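Local coordinates for glideosome-associated protein 50 (Plasmodium falciparum 3D7, PDB 3TGH) that probably anchors the glideosome, the motor complex behind parasite gliding and host cell invasion, in the inner membrane complex, and has a phosphatase-like fold, at residues Met72-Thr78 and Thr116-Ile122; Ala23-Lys27 and Val64-Glu68; Leu4-Leu9 and Glu33-Val39. Residue numbers count along the deposited sequence, not the author numbering.

Interaction 1 (Met72-Thr78 and Thr116-Ile122)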
loop_
_atom_site.group_PDB
_atom_site.type_symbol
_atom_site.label_atom_id
_atom_site.label_comp_id
_atom_site.label_asym_id
_atom_site.label_seq_id
_atom_site.Cartn_x
_atom_site.Cartn_y
_atom_site.Cartn_z
ATOM N N MET A 72 6.781 -15.186 -9.558
ATOM C CA MET A 72 6.560 -13.784 -9.173
ATOM C C MET A 72 5.622 -13.038 -10.132
ATOM O O MET A 72 5.447 -11.816 -10.017
ATOM C CB MET A 72 7.903 -13.052 -9.056
ATOM C CG MET A 72 8.727 -13.465 -7.838
ATOM S SD MET A 72 7.992 -12.900 -6.293
ATOM C CE MET A 72 8.466 -11.162 -6.335
ATOM N N TYR A 73 4.993 -13.757 -11.062
ATOM C CA TYR A 73 4.071 -13.101 -11.979
ATOM C C TYR A 73 2.701 -12.967 -11.326
ATOM O O TYR A 73 1.882 -13.893 -11.355
ATOM C CB TYR A 73 3.979 -13.824 -13.325
ATOM C CG TYR A 73 3.127 -13.072 -14.321
ATOM C CD1 TYR A 73 3.456 -11.774 -14.699
ATOM C CD2 TYR A 73 1.988 -13.650 -14.881
ATOM C CE1 TYR A 73 2.683 -11.068 -15.607
ATOM C CE2 TYR A 73 1.205 -12.947 -15.795
ATOM C CZ TYR A 73 1.562 -11.654 -16.147
ATOM O OH TYR A 73 0.810 -10.935 -17.045
ATOM N N MET A 74 2.484 -11.801 -10.721
ATOM C CA MET A 74 1.251 -11.465 -10.025
ATOM C C MET A 74 1.135 -9.939 -9.991
ATOM O O MET A 74 2.111 -9.243 -10.276
ATOM C CB MET A 74 1.300 -12.015 -8.597
ATOM C CG MET A 74 2.431 -11.442 -7.741
ATOM S SD MET A 74 2.536 -12.229 -6.122
ATOM C CE MET A 74 3.089 -13.875 -6.601
ATOM N N PRO A 75 -0.049 -9.408 -9.649
ATOM C CA PRO A 75 -0.202 -7.956 -9.588
ATOM C C PRO A 75 0.704 -7.312 -8.555
ATOM O O PRO A 75 0.921 -7.887 -7.494
ATOM C CB PRO A 75 -1.670 -7.773 -9.180
ATOM C CG PRO A 75 -2.333 -9.013 -9.642
ATOM C CD PRO A 75 -1.329 -10.093 -9.409
ATOM N N PHE A 76 1.227 -6.140 -8.906
ATOM C CA PHE A 76 2.031 -5.285 -8.037
ATOM C C PHE A 76 1.310 -3.932 -8.009
ATOM O O PHE A 76 1.528 -3.078 -8.888
ATOM C CB PHE A 76 3.439 -5.165 -8.624
ATOM C CG PHE A 76 4.423 -4.442 -7.741
ATOM C CD1 PHE A 76 5.188 -5.138 -6.814
ATOM C CD2 PHE A 76 4.637 -3.084 -7.890
ATOM C CE1 PHE A 76 6.115 -4.478 -6.017
ATOM C CE2 PHE A 76 5.564 -2.416 -7.087
ATOM C CZ PHE A 76 6.292 -3.118 -6.151
ATOM N N PHE A 77 0.407 -3.770 -7.038
ATOM C CA PHE A 77 -0.443 -2.587 -6.926
ATOM C C PHE A 77 0.374 -1.543 -6.195
ATOM O O PHE A 77 0.693 -1.720 -5.011
ATOM C CB PHE A 77 -1.706 -2.858 -6.104
ATOM C CG PHE A 77 -2.655 -3.848 -6.727
ATOM C CD1 PHE A 77 -3.463 -3.478 -7.788
ATOM C CD2 PHE A 77 -2.773 -5.130 -6.214
ATOM C CE1 PHE A 77 -4.345 -4.392 -8.355
ATOM C CE2 PHE A 77 -3.649 -6.044 -6.777
ATOM C CZ PHE A 77 -4.435 -5.673 -7.845
ATOM N N THR A 78 0.718 -0.469 -6.885
ATOM C CA THR A 78 1.581 0.525 -6.285
ATOM C C THR A 78 0.993 1.929 -6.299
ATOM O O THR A 78 -0.027 2.196 -6.926
ATOM C CB THR A 78 2.984 0.490 -6.920
ATOM O OG1 THR A 78 3.864 1.281 -6.109
ATOM C CG2 THR A 78 2.969 1.020 -8.340
ATOM N N THR A 116 5.462 -12.023 -17.788
ATOM C CA THR A 116 6.835 -11.665 -17.475
ATOM C C THR A 116 7.331 -12.494 -16.291
ATOM O O THR A 116 6.533 -13.127 -15.593
ATOM C CB THR A 116 6.940 -10.165 -17.137
ATOM O OG1 THR A 116 5.950 -9.821 -16.155
ATOM C CG2 THR A 116 6.724 -9.316 -18.392
ATOM N N ASN A 117 8.646 -12.484 -16.073
ATOM C CA ASN A 117 9.256 -13.133 -14.906
ATOM C C ASN A 117 9.099 -12.304 -13.627
ATOM O O ASN A 117 9.305 -12.810 -12.529
ATOM C CB ASN A 117 10.746 -13.393 -15.151
ATOM C CG ASN A 117 10.994 -14.363 -16.299
ATOM O OD1 ASN A 117 10.199 -15.269 -16.548
ATOM N ND2 ASN A 117 12.109 -14.176 -17.001
ATOM N N TYR A 118 8.732 -11.036 -13.778
ATOM C CA TYR A 118 8.591 -10.116 -12.645
ATOM C C TYR A 118 7.121 -9.706 -12.472
ATOM O O TYR A 118 6.303 -9.945 -13.368
ATOM C CB TYR A 118 9.487 -8.895 -12.858
ATOM C CG TYR A 118 9.386 -8.290 -14.242
ATOM C CD1 TYR A 118 10.348 -8.559 -15.213
ATOM C CD2 TYR A 118 8.327 -7.458 -14.582
ATOM C CE1 TYR A 118 10.260 -8.008 -16.478
ATOM C CE2 TYR A 118 8.229 -6.900 -15.845
ATOM C CZ TYR A 118 9.199 -7.180 -16.790
ATOM O OH TYR A 118 9.106 -6.635 -18.043
ATOM N N PRO A 119 6.771 -9.098 -11.323
ATOM C CA PRO A 119 5.355 -8.787 -11.107
ATOM C C PRO A 119 4.801 -7.746 -12.081
ATOM O O PRO A 119 5.548 -6.915 -12.594
ATOM C CB PRO A 119 5.327 -8.246 -9.668
ATOM C CG PRO A 119 6.556 -8.785 -9.022
ATOM C CD PRO A 119 7.574 -8.880 -10.104
ATOM N N LYS A 120 3.497 -7.794 -12.320
ATOM C CA LYS A 120 2.841 -6.865 -13.240
ATOM C C LYS A 120 2.584 -5.521 -12.535
ATOM O O LYS A 120 1.820 -5.447 -11.587
ATOM C CB LYS A 120 1.530 -7.459 -13.766
ATOM C CG LYS A 120 0.878 -6.633 -14.884
ATOM C CD LYS A 120 -0.458 -7.203 -15.328
ATOM C CE LYS A 120 -1.024 -6.414 -16.512
ATOM N NZ LYS A 120 -2.342 -6.938 -16.984
ATOM N N TRP A 121 3.226 -4.471 -13.033
ATOM C CA TRP A 121 3.123 -3.123 -12.481
ATOM C C TRP A 121 1.725 -2.559 -12.733
ATOM O O TRP A 121 1.317 -2.415 -13.882
ATOM C CB TRP A 121 4.192 -2.268 -13.156
ATOM C CG TRP A 121 4.359 -0.877 -12.659
ATOM C CD1 TRP A 121 3.704 0.232 -13.103
ATOM C CD2 TRP A 121 5.287 -0.426 -11.673
ATOM N NE1 TRP A 121 4.149 1.345 -12.438
ATOM C CE2 TRP A 121 5.124 0.972 -11.558
ATOM C CE3 TRP A 121 6.236 -1.064 -10.870
ATOM C CZ2 TRP A 121 5.877 1.739 -10.673
ATOM C CZ3 TRP A 121 6.988 -0.289 -9.994
ATOM C CH2 TRP A 121 6.795 1.091 -9.901
ATOM N N ILE A 122 0.995 -2.270 -11.656
ATOM C CA ILE A 122 -0.367 -1.756 -11.739
ATOM C C ILE A 122 -0.451 -0.419 -11.008
ATOM O O ILE A 122 -0.184 -0.336 -9.806
ATOM C CB ILE A 122 -1.383 -2.741 -11.148
ATOM C CG1 ILE A 122 -1.338 -4.064 -11.919
ATOM C CG2 ILE A 122 -2.799 -2.151 -11.184
ATOM C CD1 ILE A 122 -2.345 -5.077 -11.450
HETATM O O HOH W 1 8.068 -15.084 -12.190
#
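A parallel strand pairing at the edge of one of the two mixed beta sheets of the calcineurin-like phosphoesterase fold joins Met72-Thr78 to Thr116-Ile122, strand 120-122 being one of its two outermost members. Four backbone hydrogen bonds run in the staggered order expected of parallel neighbours: Lys120 N to Met74 O (2.9 Å), Phe76 N to Lys120 O (2.8 Å), Ile122 N to Phe76 O (2.9 Å) and Thr78 N to Ile122 O (3.1 Å). On one face of the sheet Ile122 CD1 meets Pro75 CB at 3.6 Å. On the other, the rings of Phe76 and Trp121 lie nearly parallel but slid apart, their centroids 5.7 Å from each other, and Thr78 CG2 makes a CH-pi contact over the Trp121 six-membered ring. Before the strands begin, a water accepts from Met72 N (2.9 Å) and donates to Asn117 O (2.6 Å). Strand 37-40 flanks strand 75-78 away from 120-122, while Tyr61 of helix 56-62 packs edge-to-face against both Phe76 and Trp121.

Interaction 2 (Ala23-Lys27 and Val64-Glu68)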
loop_
_atom_site.group_PDB
_atom_site.type_symbol
_atom_site.label_atom_id
_atom_site.label_comp_id
_atom_site.label_asym_id
_atom_site.label_seq_id
_atom_site.Cartn_x
_atom_site.Cartn_y
_atom_site.Cartn_z
ATOM N N ALA A 23 15.013 -8.970 -1.265
ATOM C CA ALA A 23 14.352 -9.568 -2.429
ATOM C C ALA A 23 14.383 -11.098 -2.393
ATOM O O ALA A 23 13.419 -11.758 -2.785
ATOM C CB ALA A 23 14.990 -9.055 -3.726
ATOM N N LYS A 24 15.489 -11.653 -1.915
ATOM C CA LYS A 24 15.636 -13.105 -1.782
ATOM C C LYS A 24 14.571 -13.675 -0.839
ATOM O O LYS A 24 13.855 -14.615 -1.194
ATOM C CB LYS A 24 17.067 -13.429 -1.322
ATOM C CG LYS A 24 17.299 -14.804 -0.713
ATOM C CD LYS A 24 18.706 -14.876 -0.108
ATOM C CE LYS A 24 18.786 -15.820 1.080
ATOM N NZ LYS A 24 20.118 -15.712 1.757
ATOM N N TYR A 25 14.440 -13.082 0.343
ATOM C CA TYR A 25 13.435 -13.531 1.311
ATOM C C TYR A 25 12.009 -13.238 0.855
ATOM O O TYR A 25 11.103 -14.027 1.111
ATOM C CB TYR A 25 13.701 -12.916 2.687
ATOM C CG TYR A 25 14.952 -13.469 3.338
ATOM C CD1 TYR A 25 16.043 -12.655 3.623
ATOM C CD2 TYR A 25 15.046 -14.819 3.649
ATOM C CE1 TYR A 25 17.195 -13.182 4.212
ATOM C CE2 TYR A 25 16.185 -15.351 4.238
ATOM C CZ TYR A 25 17.253 -14.533 4.519
ATOM O OH TYR A 25 18.374 -15.077 5.108
ATOM N N PHE A 26 11.823 -12.100 0.189
ATOM C CA PHE A 26 10.539 -11.713 -0.392
ATOM C C PHE A 26 10.012 -12.806 -1.312
ATOM O O PHE A 26 8.872 -13.248 -1.168
ATOM C CB PHE A 26 10.710 -10.395 -1.158
ATOM C CG PHE A 26 9.419 -9.691 -1.498
ATOM C CD1 PHE A 26 8.523 -9.321 -0.506
ATOM C CD2 PHE A 26 9.139 -9.337 -2.809
ATOM C CE1 PHE A 26 7.343 -8.646 -0.830
ATOM C CE2 PHE A 26 7.961 -8.666 -3.132
ATOM C CZ PHE A 26 7.074 -8.320 -2.140
ATOM N N LYS A 27 10.851 -13.236 -2.251
ATOM C CA LYS A 27 10.508 -14.320 -3.172
ATOM C C LYS A 27 10.208 -15.633 -2.445
ATOM O O LYS A 27 9.254 -16.331 -2.793
ATOM C CB LYS A 27 11.638 -14.549 -4.177
ATOM C CG LYS A 27 11.843 -13.410 -5.172
ATOM C CD LYS A 27 13.142 -13.618 -5.941
ATOM C CE LYS A 27 13.496 -12.429 -6.789
ATOM N NZ LYS A 27 14.808 -12.630 -7.460
ATOM N N VAL A 64 15.514 -7.483 -10.111
ATOM C CA VAL A 64 15.560 -7.721 -8.675
ATOM C C VAL A 64 14.440 -8.663 -8.234
ATOM O O VAL A 64 14.661 -9.527 -7.384
ATOM C CB VAL A 64 15.472 -6.389 -7.878
ATOM C CG1 VAL A 64 15.400 -6.646 -6.367
ATOM C CG2 VAL A 64 16.653 -5.487 -8.211
ATOM N N TYR A 65 13.244 -8.496 -8.799
ATOM C CA TYR A 65 12.060 -9.221 -8.310
ATOM C C TYR A 65 11.561 -10.288 -9.281
ATOM O O TYR A 65 10.422 -10.741 -9.178
ATOM C CB TYR A 65 10.948 -8.234 -7.925
ATOM C CG TYR A 65 11.433 -7.236 -6.893
ATOM C CD1 TYR A 65 11.621 -7.613 -5.560
ATOM C CD2 TYR A 65 11.733 -5.931 -7.250
ATOM C CE1 TYR A 65 12.100 -6.702 -4.611
ATOM C CE2 TYR A 65 12.197 -5.015 -6.311
ATOM C CZ TYR A 65 12.383 -5.410 -4.997
ATOM O OH TYR A 65 12.851 -4.501 -4.084
ATOM N N SER A 66 12.426 -10.705 -10.202
ATOM C CA SER A 66 12.070 -11.735 -11.171
ATOM C C SER A 66 12.431 -13.121 -10.650
ATOM O O SER A 66 13.346 -13.283 -9.838
ATOM C CB SER A 66 12.748 -11.492 -12.521
ATOM O OG SER A 66 14.156 -11.554 -12.402
ATOM N N GLU A 67 11.690 -14.111 -11.126
ATOM C CA GLU A 67 11.947 -15.511 -10.805
ATOM C C GLU A 67 11.429 -16.372 -11.960
ATOM O O GLU A 67 10.513 -15.980 -12.681
ATOM C CB GLU A 67 11.250 -15.883 -9.491
ATOM C CG GLU A 67 11.630 -17.244 -8.890
ATOM C CD GLU A 67 13.047 -17.287 -8.332
ATOM O OE1 GLU A 67 14.003 -17.387 -9.133
ATOM O OE2 GLU A 67 13.206 -17.243 -7.091
ATOM N N GLU A 68 12.021 -17.544 -12.145
ATOM C CA GLU A 68 11.563 -18.446 -13.199
ATOM C C GLU A 68 10.265 -19.140 -12.784
ATOM O O GLU A 68 9.792 -18.970 -11.654
ATOM C CB GLU A 68 12.657 -19.455 -13.556
ATOM C CG GLU A 68 13.931 -18.812 -14.116
ATOM C CD GLU A 68 13.672 -17.930 -15.335
ATOM O OE1 GLU A 68 14.187 -16.790 -15.366
ATOM O OE2 GLU A 68 12.950 -18.372 -16.257
HETATM O O HOH W 2 15.624 -11.348 -9.866
HETATM O O HOH W 3 15.527 -15.208 -8.860
#
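Small against large, with one long side chain reaching across, is how helix residues Ala23-Lys27 meet the loop Val64-Glu68. Ala23 offers the smallest side chain of this stretch of helix: its CB lies 3.6 Å from Val64 CG1 and 3.8 Å from Tyr65 CE1, so the methyl settles between an aliphatic branch and an aromatic ring. Because alanine projects so little, the loop can approach the helix here, and the CA atoms of Ala23 and Tyr65 stand 6.3 Å apart. One turn on, the larger Phe26 touches the same tyrosine, Phe26 CD2 to Tyr65 CD1 being 4.1 Å.

Lys27 supplies the long projection. With its chi2 to chi4 all t, the extended chain runs alongside the loop backbone, Lys27 CE coming within 3.8 Å of Tyr65 C, and its ammonium enters a hollow lined by backbone carbonyls. Lys27 NZ donates to Ser66 O at 2.9 Å, with a weak further bond to Val64 O at 3.1 Å. Two waters bridge the ammonium to loop side chains: one accepts from Lys27 NZ (2.8 Å) and bonds Ser66 OG (2.9 Å), while another accepts from Lys27 NZ (3.0 Å) and donates to Glu67 OE1 (2.7 Å). A helix lysine thus donates to loop carbonyls within the calcineurin-like phosphoesterase fold, where the crossover helix 17-32 of the beta-alpha-beta unit packs against the connection between helix 56-62 and strand 75-78.

Interaction 3 (Leu4-Leu9 and Glu33-Val39)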
loop_
_atom_site.group_PDB
_atom_site.type_symbol
_atom_site.label_atom_id
_atom_site.label_comp_id
_atom_site.label_asym_id
_atom_site.label_seq_id
_atom_site.Cartn_x
_atom_site.Cartn_y
_atom_site.Cartn_z
ATOM N N LEU A 4 -7.211 -14.969 1.776
ATOM C CA LEU A 4 -6.601 -14.071 0.794
ATOM C C LEU A 4 -5.270 -13.610 1.387
ATOM O O LEU A 4 -5.233 -13.098 2.504
ATOM C CB LEU A 4 -7.508 -12.870 0.515
ATOM C CG LEU A 4 -7.094 -11.905 -0.604
ATOM C CD1 LEU A 4 -8.166 -10.853 -0.839
ATOM C CD2 LEU A 4 -5.777 -11.221 -0.293
ATOM N N ARG A 5 -4.193 -13.803 0.634
ATOM C CA ARG A 5 -2.851 -13.489 1.105
ATOM C C ARG A 5 -2.120 -12.561 0.157
ATOM O O ARG A 5 -2.028 -12.824 -1.052
ATOM C CB ARG A 5 -2.052 -14.772 1.280
ATOM C CG ARG A 5 -2.628 -15.659 2.370
ATOM C CD ARG A 5 -1.730 -16.833 2.640
ATOM N NE ARG A 5 -2.179 -17.608 3.793
ATOM C CZ ARG A 5 -1.535 -18.662 4.290
ATOM N NH1 ARG A 5 -0.406 -19.094 3.734
ATOM N NH2 ARG A 5 -2.027 -19.291 5.350
ATOM N N PHE A 6 -1.580 -11.486 0.726
ATOM C CA PHE A 6 -0.857 -10.498 -0.038
ATOM C C PHE A 6 0.353 -10.027 0.754
ATOM O O PHE A 6 0.423 -10.229 1.965
ATOM C CB PHE A 6 -1.786 -9.345 -0.466
ATOM C CG PHE A 6 -2.216 -8.435 0.647
ATOM C CD1 PHE A 6 -1.514 -7.257 0.900
ATOM C CD2 PHE A 6 -3.326 -8.732 1.430
ATOM C CE1 PHE A 6 -1.918 -6.391 1.914
ATOM C CE2 PHE A 6 -3.735 -7.865 2.453
ATOM C CZ PHE A 6 -3.024 -6.699 2.691
ATOM N N ALA A 7 1.328 -9.472 0.048
ATOM C CA ALA A 7 2.537 -8.949 0.664
ATOM C C ALA A 7 2.610 -7.445 0.459
ATOM O O ALA A 7 2.028 -6.912 -0.487
ATOM C CB ALA A 7 3.780 -9.629 0.075
ATOM N N SER A 8 3.314 -6.766 1.365
ATOM C CA SER A 8 3.565 -5.331 1.270
ATOM C C SER A 8 5.068 -5.091 1.222
ATOM O O SER A 8 5.809 -5.658 2.029
ATOM C CB SER A 8 2.996 -4.590 2.487
ATOM O OG SER A 8 1.581 -4.607 2.501
ATOM N N LEU A 9 5.501 -4.247 0.284
ATOM C CA LEU A 9 6.904 -3.887 0.103
ATOM C C LEU A 9 6.998 -2.386 -0.192
ATOM O O LEU A 9 6.438 -1.913 -1.171
ATOM C CB LEU A 9 7.499 -4.679 -1.065
ATOM C CG LEU A 9 8.980 -4.409 -1.350
ATOM C CD1 LEU A 9 9.862 -5.036 -0.264
ATOM C CD2 LEU A 9 9.356 -4.902 -2.743
ATOM N N GLU A 33 4.223 -18.918 1.283
ATOM C CA GLU A 33 2.979 -18.455 1.902
ATOM C C GLU A 33 1.819 -18.391 0.905
ATOM O O GLU A 33 0.700 -18.084 1.305
ATOM C CB GLU A 33 3.173 -17.072 2.540
ATOM C CG GLU A 33 4.079 -17.056 3.765
ATOM C CD GLU A 33 3.340 -17.310 5.083
ATOM O OE1 GLU A 33 2.092 -17.403 5.093
ATOM O OE2 GLU A 33 4.022 -17.408 6.121
ATOM N N ARG A 34 2.082 -18.686 -0.371
ATOM C CA ARG A 34 1.064 -18.647 -1.429
ATOM C C ARG A 34 0.442 -17.248 -1.550
ATOM O O ARG A 34 -0.774 -17.088 -1.613
ATOM C CB ARG A 34 -0.017 -19.719 -1.207
ATOM C CG ARG A 34 0.487 -21.160 -1.346
ATOM C CD ARG A 34 -0.157 -22.087 -0.315
ATOM N NE ARG A 34 -0.142 -23.489 -0.736
ATOM C CZ ARG A 34 -0.324 -24.534 0.074
ATOM N NH1 ARG A 34 -0.524 -24.365 1.381
ATOM N NH2 ARG A 34 -0.297 -25.767 -0.425
ATOM N N VAL A 35 1.301 -16.235 -1.564
ATOM C CA VAL A 35 0.862 -14.861 -1.798
ATOM C C VAL A 35 0.366 -14.735 -3.239
ATOM O O VAL A 35 0.996 -15.261 -4.158
ATOM C CB VAL A 35 2.007 -13.872 -1.534
ATOM C CG1 VAL A 35 1.676 -12.476 -2.084
ATOM C CG2 VAL A 35 2.324 -13.818 -0.027
ATOM N N THR A 36 -0.759 -14.052 -3.433
ATOM C CA THR A 36 -1.334 -13.886 -4.778
ATOM C C THR A 36 -1.269 -12.465 -5.363
ATOM O O THR A 36 -1.520 -12.279 -6.552
ATOM C CB THR A 36 -2.775 -14.406 -4.832
ATOM O OG1 THR A 36 -3.566 -13.716 -3.862
ATOM C CG2 THR A 36 -2.800 -15.918 -4.553
ATOM N N PHE A 37 -0.922 -11.472 -4.549
ATOM C CA PHE A 37 -0.589 -10.148 -5.072
ATOM C C PHE A 37 0.229 -9.347 -4.071
ATOM O O PHE A 37 0.345 -9.718 -2.904
ATOM C CB PHE A 37 -1.827 -9.357 -5.524
ATOM C CG PHE A 37 -2.817 -9.066 -4.433
ATOM C CD1 PHE A 37 -2.776 -7.862 -3.735
ATOM C CD2 PHE A 37 -3.813 -9.985 -4.124
ATOM C CE1 PHE A 37 -3.709 -7.583 -2.738
ATOM C CE2 PHE A 37 -4.739 -9.718 -3.131
ATOM C CZ PHE A 37 -4.687 -8.504 -2.440
ATOM N N ILE A 38 0.824 -8.278 -4.572
ATOM C CA ILE A 38 1.693 -7.410 -3.789
ATOM C C ILE A 38 1.101 -6.008 -3.807
ATOM O O ILE A 38 0.581 -5.554 -4.832
ATOM C CB ILE A 38 3.122 -7.379 -4.384
ATOM C CG1 ILE A 38 3.727 -8.790 -4.434
ATOM C CG2 ILE A 38 4.024 -6.424 -3.599
ATOM C CD1 ILE A 38 4.823 -8.942 -5.496
ATOM N N VAL A 39 1.180 -5.314 -2.674
ATOM C CA VAL A 39 0.906 -3.889 -2.630
ATOM C C VAL A 39 2.194 -3.181 -2.238
ATOM O O VAL A 39 3.021 -3.740 -1.509
ATOM C CB VAL A 39 -0.226 -3.504 -1.641
ATOM C CG1 VAL A 39 -1.533 -4.225 -1.988
ATOM C CG2 VAL A 39 0.182 -3.780 -0.188
HETATM O O HOH W 4 -4.506 -15.275 -1.805
#
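Between Leu4-Leu9 and Glu33-Val39, alternate main-chain groups pair across a parallel strand contact, while those of Leu4, Phe6 and Ser8 turn to strand 275-282. Ala7 N donates to Phe37 O (3.1 Å) and Ala7 O accepts from Val39 N (2.8 Å). Leu9 N then closes on Val39 O at 3.1 Å. Arg5 O takes Thr36 N at 3.0 Å, and a water that accepts from Arg5 N (2.9 Å) also bonds Thr36 OG1 (2.7 Å). Ser8 OG hydrogen-bonds to His279. The Arg5 guanidinium reaches the end of the helix, where Arg5 NH1 donates to Glu33 O (2.9 Å) and pairs by charge alone with Glu33 OE1 (3.3 Å); Gln3 takes Arg5 NH2, and Lys289 forms a salt bridge with Glu33 OE2. Arg34, with positive phi, completes a Schellman motif there. Phe6 CB sits over the Phe37 ring, 3.6 Å from its centroid. The strands belong to a beta-alpha-beta unit: helix 17-32 packs on the Ala7 and Ile38 face, and strands 275-282 and 75-78 flank the pair.

How the interactions relate
From the N terminus, strand 4-8 leads into helix 17-32 and back to strand 37-40, and interaction 3 closes this first beta-alpha-beta excursion. Interaction 2 opens inside that excursion, on the helix, but closes beyond it at Val64-Glu68, so the two cross. Interaction 1 begins only after both have closed, and adds an edge strand beyond a gap of unmodelled residues. Interactions 1 and 3 lie in one sheet, and interaction 2 ties the helix packed on it to the loop before strand 75-78. Ile38 hydrogen-bonds with Pro75 and Phe77, joining interactions 3 and 1; Phe26 packs on Ala7, Leu9 and Ile38, joining 2 and 3; and Asn117 O probably accepts from Glu67 N, joining 1 and 2.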